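Local coordinates for protein pullulanase (Klebsiella oxytoca, PDB 2YOC) that hydrolyses alpha-1,6-glucosidic linkages in pullulan and related alpha-dextrins, and is a substrate of a type 2 secretion system, at residues Y690-W696 with G716-D722; G109-V115 with D126-G132; M349-Q355 with D609-W614. All blocks are in the same frame, centred on the assembly; numbering follows the deposited sequence.

Contact 1. Residues Y690-W696 with G716-D722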
loop_
_atom_site.group_PDB
_atom_site.type_symbol
_atom_site.label_atom_id
_atom_site.label_comp_id
_atom_site.label_asym_id
_atom_site.label_seq_id
_atom_site.Cartn_x
_atom_site.Cartn_y
_atom_site.Cartn_z
ATOM N N TYR B 690 38.425 -1.890 -6.868
ATOM C CA TYR B 690 37.087 -1.596 -6.406
ATOM C C TYR B 690 36.777 -0.111 -6.521
ATOM O O TYR B 690 37.614 0.721 -6.194
ATOM C CB TYR B 690 36.884 -2.122 -4.970
ATOM C CG TYR B 690 35.461 -2.039 -4.476
ATOM C CD1 TYR B 690 34.438 -2.729 -5.119
ATOM C CD2 TYR B 690 35.131 -1.248 -3.380
ATOM C CE1 TYR B 690 33.120 -2.632 -4.683
ATOM C CE2 TYR B 690 33.820 -1.166 -2.916
ATOM C CZ TYR B 690 32.821 -1.868 -3.563
ATOM O OH TYR B 690 31.533 -1.768 -3.116
ATOM N N PHE B 691 35.581 0.212 -7.048
ATOM C CA PHE B 691 35.096 1.604 -7.176
ATOM C C PHE B 691 33.817 1.715 -6.364
ATOM O O PHE B 691 32.948 0.843 -6.436
ATOM C CB PHE B 691 34.775 1.985 -8.650
ATOM C CG PHE B 691 35.893 2.397 -9.588
ATOM C CD1 PHE B 691 37.206 1.983 -9.366
ATOM C CD2 PHE B 691 35.619 3.134 -10.740
ATOM C CE1 PHE B 691 38.226 2.348 -10.244
ATOM C CE2 PHE B 691 36.633 3.487 -11.623
ATOM C CZ PHE B 691 37.930 3.085 -11.377
ATOM N N PHE B 692 33.713 2.765 -5.579
ATOM C CA PHE B 692 32.523 3.083 -4.815
ATOM C C PHE B 692 32.536 4.577 -4.555
ATOM O O PHE B 692 33.542 5.232 -4.863
ATOM C CB PHE B 692 32.374 2.216 -3.564
ATOM C CG PHE B 692 33.307 2.536 -2.431
ATOM C CD1 PHE B 692 34.660 2.241 -2.521
ATOM C CD2 PHE B 692 32.823 3.064 -1.243
ATOM C CE1 PHE B 692 35.518 2.521 -1.459
ATOM C CE2 PHE B 692 33.684 3.341 -0.184
ATOM C CZ PHE B 692 35.024 3.069 -0.298
ATOM N N GLY B 693 31.399 5.123 -4.144
ATOM C CA GLY B 693 31.284 6.555 -3.902
ATOM C C GLY B 693 29.958 6.953 -3.302
ATOM O O GLY B 693 29.171 6.092 -2.896
ATOM N N GLU B 694 29.719 8.265 -3.212
ATOM C CA GLU B 694 28.483 8.822 -2.684
ATOM C C GLU B 694 27.591 9.027 -3.891
ATOM O O GLU B 694 27.761 9.995 -4.631
ATOM C CB GLU B 694 28.729 10.161 -1.983
ATOM C CG GLU B 694 29.736 10.131 -0.843
ATOM C CD GLU B 694 30.013 11.520 -0.291
ATOM O OE1 GLU B 694 30.267 12.446 -1.102
ATOM O OE2 GLU B 694 29.939 11.689 0.950
ATOM N N GLY B 695 26.683 8.077 -4.103
ATOM C CA GLY B 695 25.747 8.088 -5.211
ATOM C C GLY B 695 24.428 8.737 -4.869
ATOM O O GLY B 695 23.409 8.224 -5.302
ATOM N N TRP B 696 24.423 9.890 -4.142
ATOM C CA TRP B 696 23.182 10.618 -3.814
ATOM C C TRP B 696 22.656 11.326 -5.073
ATOM O O TRP B 696 23.440 11.493 -6.020
ATOM C CB TRP B 696 23.402 11.690 -2.720
ATOM C CG TRP B 696 24.411 11.390 -1.637
ATOM C CD1 TRP B 696 25.460 12.179 -1.263
ATOM C CD2 TRP B 696 24.389 10.290 -0.711
ATOM N NE1 TRP B 696 26.127 11.613 -0.207
ATOM C CE2 TRP B 696 25.487 10.452 0.158
ATOM C CE3 TRP B 696 23.586 9.142 -0.577
ATOM C CZ2 TRP B 696 25.788 9.528 1.170
ATOM C CZ3 TRP B 696 23.871 8.242 0.439
ATOM C CH2 TRP B 696 24.953 8.447 1.309
ATOM N N GLY B 716 28.321 -3.046 -10.562
ATOM C CA GLY B 716 29.533 -3.456 -9.870
ATOM C C GLY B 716 30.075 -2.331 -9.032
ATOM O O GLY B 716 30.811 -2.570 -8.073
ATOM N N ILE B 717 29.698 -1.096 -9.378
ATOM C CA ILE B 717 30.106 0.105 -8.655
ATOM C C ILE B 717 29.282 0.151 -7.398
ATOM O O ILE B 717 28.061 -0.005 -7.461
ATOM C CB ILE B 717 29.911 1.386 -9.531
ATOM C CG1 ILE B 717 30.433 1.204 -10.979
ATOM C CG2 ILE B 717 30.476 2.634 -8.870
ATOM C CD1 ILE B 717 31.962 0.886 -11.191
ATOM N N GLY B 718 29.951 0.296 -6.267
ATOM C CA GLY B 718 29.302 0.367 -4.968
ATOM C C GLY B 718 28.933 1.786 -4.623
ATOM O O GLY B 718 29.528 2.741 -5.138
ATOM N N THR B 719 27.935 1.934 -3.752
ATOM C CA THR B 719 27.476 3.228 -3.232
ATOM C C THR B 719 27.267 3.119 -1.737
ATOM O O THR B 719 26.975 2.027 -1.243
ATOM C CB THR B 719 26.174 3.669 -3.878
ATOM O OG1 THR B 719 25.280 2.562 -3.929
ATOM C CG2 THR B 719 26.375 4.258 -5.238
ATOM N N PHE B 720 27.411 4.246 -1.018
ATOM C CA PHE B 720 27.154 4.279 0.414
ATOM C C PHE B 720 25.651 4.184 0.586
ATOM O O PHE B 720 24.893 4.810 -0.178
ATOM C CB PHE B 720 27.665 5.587 1.067
ATOM C CG PHE B 720 29.140 5.644 1.369
ATOM C CD1 PHE B 720 29.639 5.157 2.572
ATOM C CD2 PHE B 720 30.036 6.181 0.448
ATOM C CE1 PHE B 720 31.016 5.204 2.848
ATOM C CE2 PHE B 720 31.411 6.228 0.724
ATOM C CZ PHE B 720 31.892 5.753 1.926
ATOM N N SER B 721 25.220 3.362 1.557
ATOM C CA SER B 721 23.802 3.229 1.866
ATOM C C SER B 721 23.470 4.020 3.119
ATOM O O SER B 721 24.034 3.790 4.206
ATOM C CB SER B 721 23.373 1.779 1.993
ATOM O OG SER B 721 21.983 1.712 2.255
ATOM N N ASP B 722 22.573 4.989 2.928
ATOM C CA ASP B 722 22.060 5.906 3.927
ATOM C C ASP B 722 20.850 5.301 4.650
ATOM O O ASP B 722 20.435 5.826 5.681
ATOM C CB ASP B 722 21.708 7.254 3.261
ATOM C CG ASP B 722 20.893 7.224 1.974
ATOM O OD1 ASP B 722 20.838 6.158 1.323
ATOM O OD2 ASP B 722 20.376 8.288 1.579
#

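Contact 2. Residues G109-V115 with D126-G132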
loop_
_atom_site.group_PDB
_atom_site.type_symbol
_atom_site.label_atom_id
_atom_site.label_comp_id
_atom_site.label_asym_id
_atom_site.label_seq_id
_atom_site.Cartn_x
_atom_site.Cartn_y
_atom_site.Cartn_z
ATOM N N GLY B 109 32.718 56.258 2.997
ATOM C CA GLY B 109 32.011 55.002 3.221
ATOM C C GLY B 109 31.197 54.503 2.047
ATOM O O GLY B 109 31.657 54.557 0.903
ATOM N N CYS B 110 29.989 53.976 2.338
ATOM C CA CYS B 110 29.072 53.397 1.347
ATOM C C CYS B 110 27.594 53.465 1.771
ATOM O O CYS B 110 27.297 53.796 2.922
ATOM C CB CYS B 110 29.489 51.969 0.991
ATOM S SG CYS B 110 29.490 50.822 2.393
ATOM N N ILE B 111 26.673 53.121 0.845
ATOM C CA ILE B 111 25.218 53.122 1.058
ATOM C C ILE B 111 24.560 51.832 0.525
ATOM O O ILE B 111 25.049 51.262 -0.457
ATOM C CB ILE B 111 24.568 54.388 0.438
ATOM C CG1 ILE B 111 24.990 54.572 -1.045
ATOM C CG2 ILE B 111 24.895 55.627 1.279
ATOM C CD1 ILE B 111 24.106 55.491 -1.930
ATOM N N ASN B 112 23.449 51.381 1.167
ATOM C CA ASN B 112 22.685 50.186 0.748
ATOM C C ASN B 112 21.448 50.598 -0.065
ATOM O O ASN B 112 20.507 51.177 0.489
ATOM C CB ASN B 112 22.240 49.330 1.948
ATOM C CG ASN B 112 23.335 48.813 2.832
ATOM O OD1 ASN B 112 24.074 47.883 2.480
ATOM N ND2 ASN B 112 23.397 49.350 4.040
ATOM N N VAL B 113 21.454 50.295 -1.372
ATOM C CA VAL B 113 20.346 50.619 -2.276
ATOM C C VAL B 113 19.688 49.347 -2.831
ATOM O O VAL B 113 20.369 48.457 -3.345
ATOM C CB VAL B 113 20.768 51.559 -3.440
ATOM C CG1 VAL B 113 19.552 52.230 -4.077
ATOM C CG2 VAL B 113 21.788 52.596 -2.988
ATOM N N ILE B 114 18.359 49.277 -2.731
ATOM C CA ILE B 114 17.567 48.210 -3.325
ATOM C C ILE B 114 16.635 48.942 -4.258
ATOM O O ILE B 114 15.765 49.697 -3.816
ATOM C CB ILE B 114 16.832 47.270 -2.327
ATOM C CG1 ILE B 114 17.843 46.461 -1.479
ATOM C CG2 ILE B 114 15.892 46.324 -3.091
ATOM C CD1 ILE B 114 17.322 45.955 -0.157
ATOM N N VAL B 115 16.885 48.785 -5.548
ATOM C CA VAL B 115 16.105 49.423 -6.597
ATOM C C VAL B 115 14.822 48.599 -6.829
ATOM O O VAL B 115 14.901 47.388 -7.036
ATOM C CB VAL B 115 16.989 49.614 -7.855
ATOM C CG1 VAL B 115 16.169 50.075 -9.056
ATOM C CG2 VAL B 115 18.136 50.585 -7.572
ATOM N N ASP B 126 21.633 43.037 -3.655
ATOM C CA ASP B 126 21.559 44.241 -2.834
ATOM C C ASP B 126 22.788 45.077 -3.214
ATOM O O ASP B 126 23.926 44.612 -3.068
ATOM C CB ASP B 126 21.591 43.897 -1.331
ATOM C CG ASP B 126 20.527 42.942 -0.829
ATOM O OD1 ASP B 126 19.600 42.621 -1.602
ATOM O OD2 ASP B 126 20.621 42.520 0.343
ATOM N N LEU B 127 22.559 46.271 -3.767
ATOM C CA LEU B 127 23.652 47.139 -4.184
ATOM C C LEU B 127 24.347 47.763 -2.983
ATOM O O LEU B 127 23.707 48.048 -1.964
ATOM C CB LEU B 127 23.160 48.249 -5.125
ATOM C CG LEU B 127 22.415 47.830 -6.387
ATOM C CD1 LEU B 127 21.599 48.996 -6.946
ATOM C CD2 LEU B 127 23.370 47.280 -7.439
ATOM N N ARG B 128 25.663 47.956 -3.107
ATOM C CA ARG B 128 26.493 48.604 -2.102
ATOM C C ARG B 128 27.365 49.589 -2.863
ATOM O O ARG B 128 28.289 49.178 -3.571
ATOM C CB ARG B 128 27.300 47.582 -1.282
ATOM C CG ARG B 128 26.516 46.988 -0.109
ATOM C CD ARG B 128 27.376 46.076 0.754
ATOM N NE ARG B 128 26.686 45.631 1.970
ATOM C CZ ARG B 128 27.140 44.687 2.797
ATOM N NH1 ARG B 128 28.292 44.071 2.547
ATOM N NH2 ARG B 128 26.446 44.349 3.877
ATOM N N VAL B 129 26.996 50.885 -2.804
ATOM C CA VAL B 129 27.681 51.965 -3.523
ATOM C C VAL B 129 28.878 52.501 -2.719
ATOM O O VAL B 129 28.698 53.342 -1.839
ATOM C CB VAL B 129 26.705 53.093 -3.986
ATOM C CG1 VAL B 129 27.432 54.182 -4.779
ATOM C CG2 VAL B 129 25.541 52.529 -4.792
ATOM N N ALA B 130 30.096 52.023 -3.040
ATOM C CA ALA B 130 31.325 52.451 -2.381
ATOM C C ALA B 130 31.820 53.749 -3.005
ATOM O O ALA B 130 32.265 53.750 -4.152
ATOM C CB ALA B 130 32.385 51.366 -2.491
ATOM N N PHE B 131 31.731 54.862 -2.247
ATOM C CA PHE B 131 32.143 56.212 -2.676
ATOM C C PHE B 131 33.656 56.362 -2.938
ATOM O O PHE B 131 34.088 57.373 -3.501
ATOM C CB PHE B 131 31.623 57.287 -1.706
ATOM C CG PHE B 131 30.144 57.230 -1.388
ATOM C CD1 PHE B 131 29.191 57.410 -2.387
ATOM C CD2 PHE B 131 29.705 57.025 -0.086
ATOM C CE1 PHE B 131 27.827 57.390 -2.091
ATOM C CE2 PHE B 131 28.339 56.983 0.207
ATOM C CZ PHE B 131 27.411 57.179 -0.797
ATOM N N GLY B 132 34.422 55.347 -2.534
ATOM C CA GLY B 132 35.859 55.231 -2.752
ATOM C C GLY B 132 36.160 54.473 -4.034
ATOM O O GLY B 132 37.327 54.242 -4.356
#

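Contact 3. Residues M349-Q355 with D609-W614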
loop_
_atom_site.group_PDB
_atom_site.type_symbol
_atom_site.label_atom_id
_atom_site.label_comp_id
_atom_site.label_asym_id
_atom_site.label_seq_id
_atom_site.Cartn_x
_atom_site.Cartn_y
_atom_site.Cartn_z
HETATM N N MSE B 349 50.699 30.417 -21.288
HETATM C CA MSE B 349 49.519 30.482 -22.131
HETATM C C MSE B 349 49.290 31.866 -22.726
HETATM O O MSE B 349 49.644 32.889 -22.131
HETATM C CB MSE B 349 48.283 30.154 -21.303
HETATM C CG MSE B 349 48.374 28.869 -20.504
HETATM SE SE MSE B 349 48.436 27.282 -21.610
HETATM C CE MSE B 349 46.763 27.579 -22.691
ATOM N N THR B 350 48.641 31.875 -23.893
ATOM C CA THR B 350 48.115 33.039 -24.594
ATOM C C THR B 350 46.753 32.527 -25.042
ATOM O O THR B 350 46.672 31.746 -26.000
ATOM C CB THR B 350 48.997 33.506 -25.713
ATOM O OG1 THR B 350 50.246 33.888 -25.149
ATOM C CG2 THR B 350 48.393 34.665 -26.434
ATOM N N VAL B 351 45.699 32.885 -24.279
ATOM C CA VAL B 351 44.378 32.346 -24.507
ATOM C C VAL B 351 43.232 33.303 -24.125
ATOM O O VAL B 351 43.289 33.983 -23.105
ATOM C CB VAL B 351 44.284 30.950 -23.812
ATOM C CG1 VAL B 351 44.591 31.031 -22.312
ATOM C CG2 VAL B 351 42.964 30.235 -24.101
ATOM N N TYR B 352 42.175 33.309 -24.934
ATOM C CA TYR B 352 41.009 34.100 -24.662
ATOM C C TYR B 352 40.180 33.417 -23.558
ATOM O O TYR B 352 39.802 32.250 -23.703
ATOM C CB TYR B 352 40.179 34.292 -25.946
ATOM C CG TYR B 352 38.777 34.786 -25.664
ATOM C CD1 TYR B 352 38.541 36.111 -25.318
ATOM C CD2 TYR B 352 37.695 33.912 -25.662
ATOM C CE1 TYR B 352 37.255 36.570 -25.041
ATOM C CE2 TYR B 352 36.405 34.353 -25.361
ATOM C CZ TYR B 352 36.187 35.685 -25.050
ATOM O OH TYR B 352 34.907 36.111 -24.749
ATOM N N HIS B 353 39.888 34.148 -22.465
ATOM C CA HIS B 353 39.052 33.631 -21.377
ATOM C C HIS B 353 37.711 34.335 -21.445
ATOM O O HIS B 353 37.668 35.552 -21.262
ATOM C CB HIS B 353 39.691 33.856 -19.994
ATOM C CG HIS B 353 39.181 32.897 -18.977
ATOM N ND1 HIS B 353 37.822 32.747 -18.743
ATOM C CD2 HIS B 353 39.854 32.006 -18.218
ATOM C CE1 HIS B 353 37.714 31.785 -17.841
ATOM N NE2 HIS B 353 38.910 31.314 -17.485
ATOM N N PRO B 354 36.593 33.608 -21.660
ATOM C CA PRO B 354 35.288 34.282 -21.755
ATOM C C PRO B 354 34.791 34.984 -20.491
ATOM O O PRO B 354 33.971 35.897 -20.608
ATOM C CB PRO B 354 34.348 33.175 -22.224
ATOM C CG PRO B 354 35.242 32.096 -22.767
ATOM C CD PRO B 354 36.452 32.162 -21.903
ATOM N N GLN B 355 35.313 34.607 -19.306
ATOM C CA GLN B 355 34.957 35.256 -18.042
ATOM C C GLN B 355 35.446 36.713 -18.004
ATOM O O GLN B 355 34.714 37.584 -17.532
ATOM C CB GLN B 355 35.512 34.493 -16.839
ATOM C CG GLN B 355 34.821 34.860 -15.537
ATOM C CD GLN B 355 35.412 34.131 -14.374
ATOM O OE1 GLN B 355 35.519 32.897 -14.372
ATOM N NE2 GLN B 355 35.759 34.871 -13.332
ATOM N N ASP B 609 40.749 25.664 -15.675
ATOM C CA ASP B 609 40.012 26.743 -16.327
ATOM C C ASP B 609 40.908 27.859 -16.907
ATOM O O ASP B 609 40.431 28.699 -17.675
ATOM C CB ASP B 609 38.872 27.278 -15.450
ATOM C CG ASP B 609 37.791 27.996 -16.251
ATOM O OD1 ASP B 609 37.256 27.386 -17.226
ATOM O OD2 ASP B 609 37.514 29.188 -15.945
ATOM N N LYS B 610 42.205 27.854 -16.569
ATOM C CA LYS B 610 43.130 28.812 -17.148
ATOM C C LYS B 610 43.623 28.265 -18.497
ATOM O O LYS B 610 43.891 29.056 -19.404
ATOM C CB LYS B 610 44.321 29.078 -16.224
ATOM C CG LYS B 610 44.039 30.008 -15.058
ATOM C CD LYS B 610 45.368 30.504 -14.555
ATOM C CE LYS B 610 45.293 31.255 -13.254
ATOM N NZ LYS B 610 45.818 30.430 -12.135
ATOM N N ILE B 611 43.724 26.904 -18.631
ATOM C CA ILE B 611 44.210 26.225 -19.849
ATOM C C ILE B 611 43.154 26.095 -20.948
ATOM O O ILE B 611 43.415 26.467 -22.099
ATOM C CB ILE B 611 44.986 24.909 -19.570
ATOM C CG1 ILE B 611 46.065 25.131 -18.502
ATOM C CG2 ILE B 611 45.630 24.402 -20.835
ATOM C CD1 ILE B 611 46.535 23.898 -17.815
ATOM N N VAL B 612 41.989 25.529 -20.618
ATOM C CA VAL B 612 40.880 25.405 -21.580
ATOM C C VAL B 612 39.656 26.056 -20.920
ATOM O O VAL B 612 38.811 25.339 -20.335
ATOM C CB VAL B 612 40.589 23.977 -22.187
ATOM C CG1 VAL B 612 39.653 24.077 -23.397
ATOM C CG2 VAL B 612 41.869 23.242 -22.580
ATOM N N PRO B 613 39.581 27.431 -20.953
ATOM C CA PRO B 613 38.453 28.129 -20.318
ATOM C C PRO B 613 37.106 27.663 -20.817
ATOM O O PRO B 613 36.942 27.364 -22.003
ATOM C CB PRO B 613 38.695 29.583 -20.670
ATOM C CG PRO B 613 40.145 29.686 -20.891
ATOM C CD PRO B 613 40.507 28.406 -21.568
ATOM N N TRP B 614 36.164 27.528 -19.871
ATOM C CA TRP B 614 34.775 27.121 -20.093
ATOM C C TRP B 614 34.580 25.696 -20.595
ATOM O O TRP B 614 33.471 25.320 -20.999
ATOM C CB TRP B 614 34.004 28.182 -20.893
ATOM C CG TRP B 614 33.666 29.406 -20.089
ATOM C CD1 TRP B 614 34.134 29.736 -18.848
ATOM C CD2 TRP B 614 32.717 30.424 -20.443
ATOM N NE1 TRP B 614 33.540 30.894 -18.406
ATOM C CE2 TRP B 614 32.672 31.345 -19.368
ATOM C CE3 TRP B 614 31.912 30.663 -21.583
ATOM C CZ2 TRP B 614 31.873 32.489 -19.400
ATOM C CZ3 TRP B 614 31.101 31.788 -21.605
ATOM C CH2 TRP B 614 31.089 32.689 -20.527
#

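Contact 1. Residues Y690-W696 with G716-D722
Phe692 and Phe720 form the apolar centre. Their rings meet obliquely, with centroids 5.5 Å apart and planes at 49°. The closest atoms are Phe692 CE2 and Phe720 CZ, at 3.7 Å. Phe720 has the largest area covered by the partner segment. Val815 and Arg663, on the two flanking strands, touch both side chains. Phe691 turns to the other side of the strand. Its CB lies 3.9 Å from CD1 of Ile717, and both side chains pack on helix 672-683. Trp696 closes the apolar patch, with its CH2 3.9 Å from Phe720 CB.

Strands 690-693 and 718-720 run parallel, at 31° to each other. They are the fifth and sixth of the eight strands of the catalytic (beta/alpha)8 barrel. The 19 residues between the two segments hold no helix. Three backbone hydrogen bonds join the segments: Gly718 N to Phe691 O (3.1 Å), Gly693 N to Gly718 O (3.2 Å) and Phe720 N to Gly693 O (3.2 Å). Gly718 and Gly695 leave room for this approach. A CB on Gly718 would clash with the Tyr690 hydroxyl, and one on Gly695 with Thr719 CG2.

The polar side-chain ends find partners outside the two segments. Tyr690 OH bonds to Thr812 O, and Thr719 OG1 to Tyr807 OH. Asp722 CG sits 3.5 Å from Trp696 CZ3, while its OD1 bonds to Gln709. Glu694 follows the fifth strand, consistent with the place of the general acid in related family 13 enzymes. It forms salt bridges with Arg663 and Lys820 and accepts a hydrogen bond from Leu666 N.

Contact 2. Residues G109-V115 with D126-G132
Asp126 opens the segment beside Ile114, whose CG1 lies 4.2 Å from Asp126 OD1. Its carboxylate turns to a second subunit, where OD2 bonds to Thr119 OG1 of that chain. Leu127 makes a hydrogen-bonded antiparallel pair with Val113. Leu127 N donates to Val113 O (3.1 Å), and Val113 N to Leu127 O (3.2 Å). The Leu127 side chain also reaches Val115, with CD1 3.9 Å from Val115 CG2.

Arg128 is the non-hydrogen-bonded partner of Asn112 and points to the other face. Its NE makes a weak hydrogen bond to Asn112 OD1 (3.5 Å), while Asn112 ND2 bonds to Trp68 O and Asn70 OD1. The two strands form a beta hairpin in a domain of the transthyretin clan. Within this chain, strand 110-117 lies between strands 63-68 and 127-130, antiparallel to both.

Val129 returns to the apolar face with Leu127. Val129 N donates to Ile111 O (3.1 Å), and its CB lies 3.7 Å from Ile111 CG1. The return bond, from Ile111 N to Val129 O, is weak (3.4 Å). Ala130 CA sits 3.9 Å from CB of Cys110, which is disulfide-bonded to Cys73. Phe131 N donates to Gly109 O (3.2 Å), and the Phe131 ring reaches back so that CZ lies 3.6 Å from Ile111 CG1.

Contact 3. Residues M349-Q355 with D609-W614
His353, Trp614 and Pro613 have the most surface covered here. His353 belongs to the segment carried by strand 344-353, in the carbohydrate-binding module 48 domain. Pro613 and Trp614 follow the short helix 608-611, in the connection after the third strand of the catalytic barrel. The contact joins two domains through segments 254 residues apart in sequence.

Pro613 lies over one face of the His353 imidazole. Its CB is 3.5 Å from the ring centroid and 5° off the normal, a CH-pi contact. Pro613 CB also touches Pro354 CD (3.6 Å), and Pro613 CD lies 4.0 Å from Val351 CG2.

Trp614 takes Pro354 over its face. Pro354 CB is 3.4 Å from the centroid of the six-membered ring, a second CH-pi contact. The edge of His353 points toward the Trp614 five-membered ring in an offset edge-to-face pair, with planes at 84°. Trp614 N donates to Asp609 OD1 (2.9 Å), a bond that spans the end of helix 608-611 and the residues after it.

His353 also makes the polar link. Its ND1 accepts from Gln355 N (3.2 Å) in its own segment, and its NE2 donates weakly to Asp609 OD2 (3.0 Å). Asp609 OD2 is also bonded by Gly600 N. Farther up the strand, CE of selenomethionine Met349 touches Ile611 CG2 at 3.8 Å.

The polar link between the segments is weak. The interface thus rests mainly on close apolar fit and on proline-aromatic contacts.

Overall arrangement
Contact 1 is the deepest. It lies in the catalytic barrel, 14 Å from the centre of the chain. Contact 3 is also buried, but at a domain boundary, about 34 Å from contact 1 between centres. Contact 2 lies far out, 35 Å from the chain centre, is partly exposed, and borders another subunit. Contacts 1 and 3 both involve the barrel domain, through different elements. No two contacts touch. Contacts 1 and 2 each join neighbouring strands by backbone hydrogen bonds, parallel in contact 1 and antiparallel in contact 2. Contact 3 joins separate domains, and side chains do the work: proline, histidine and tryptophan replace the backbone pairing.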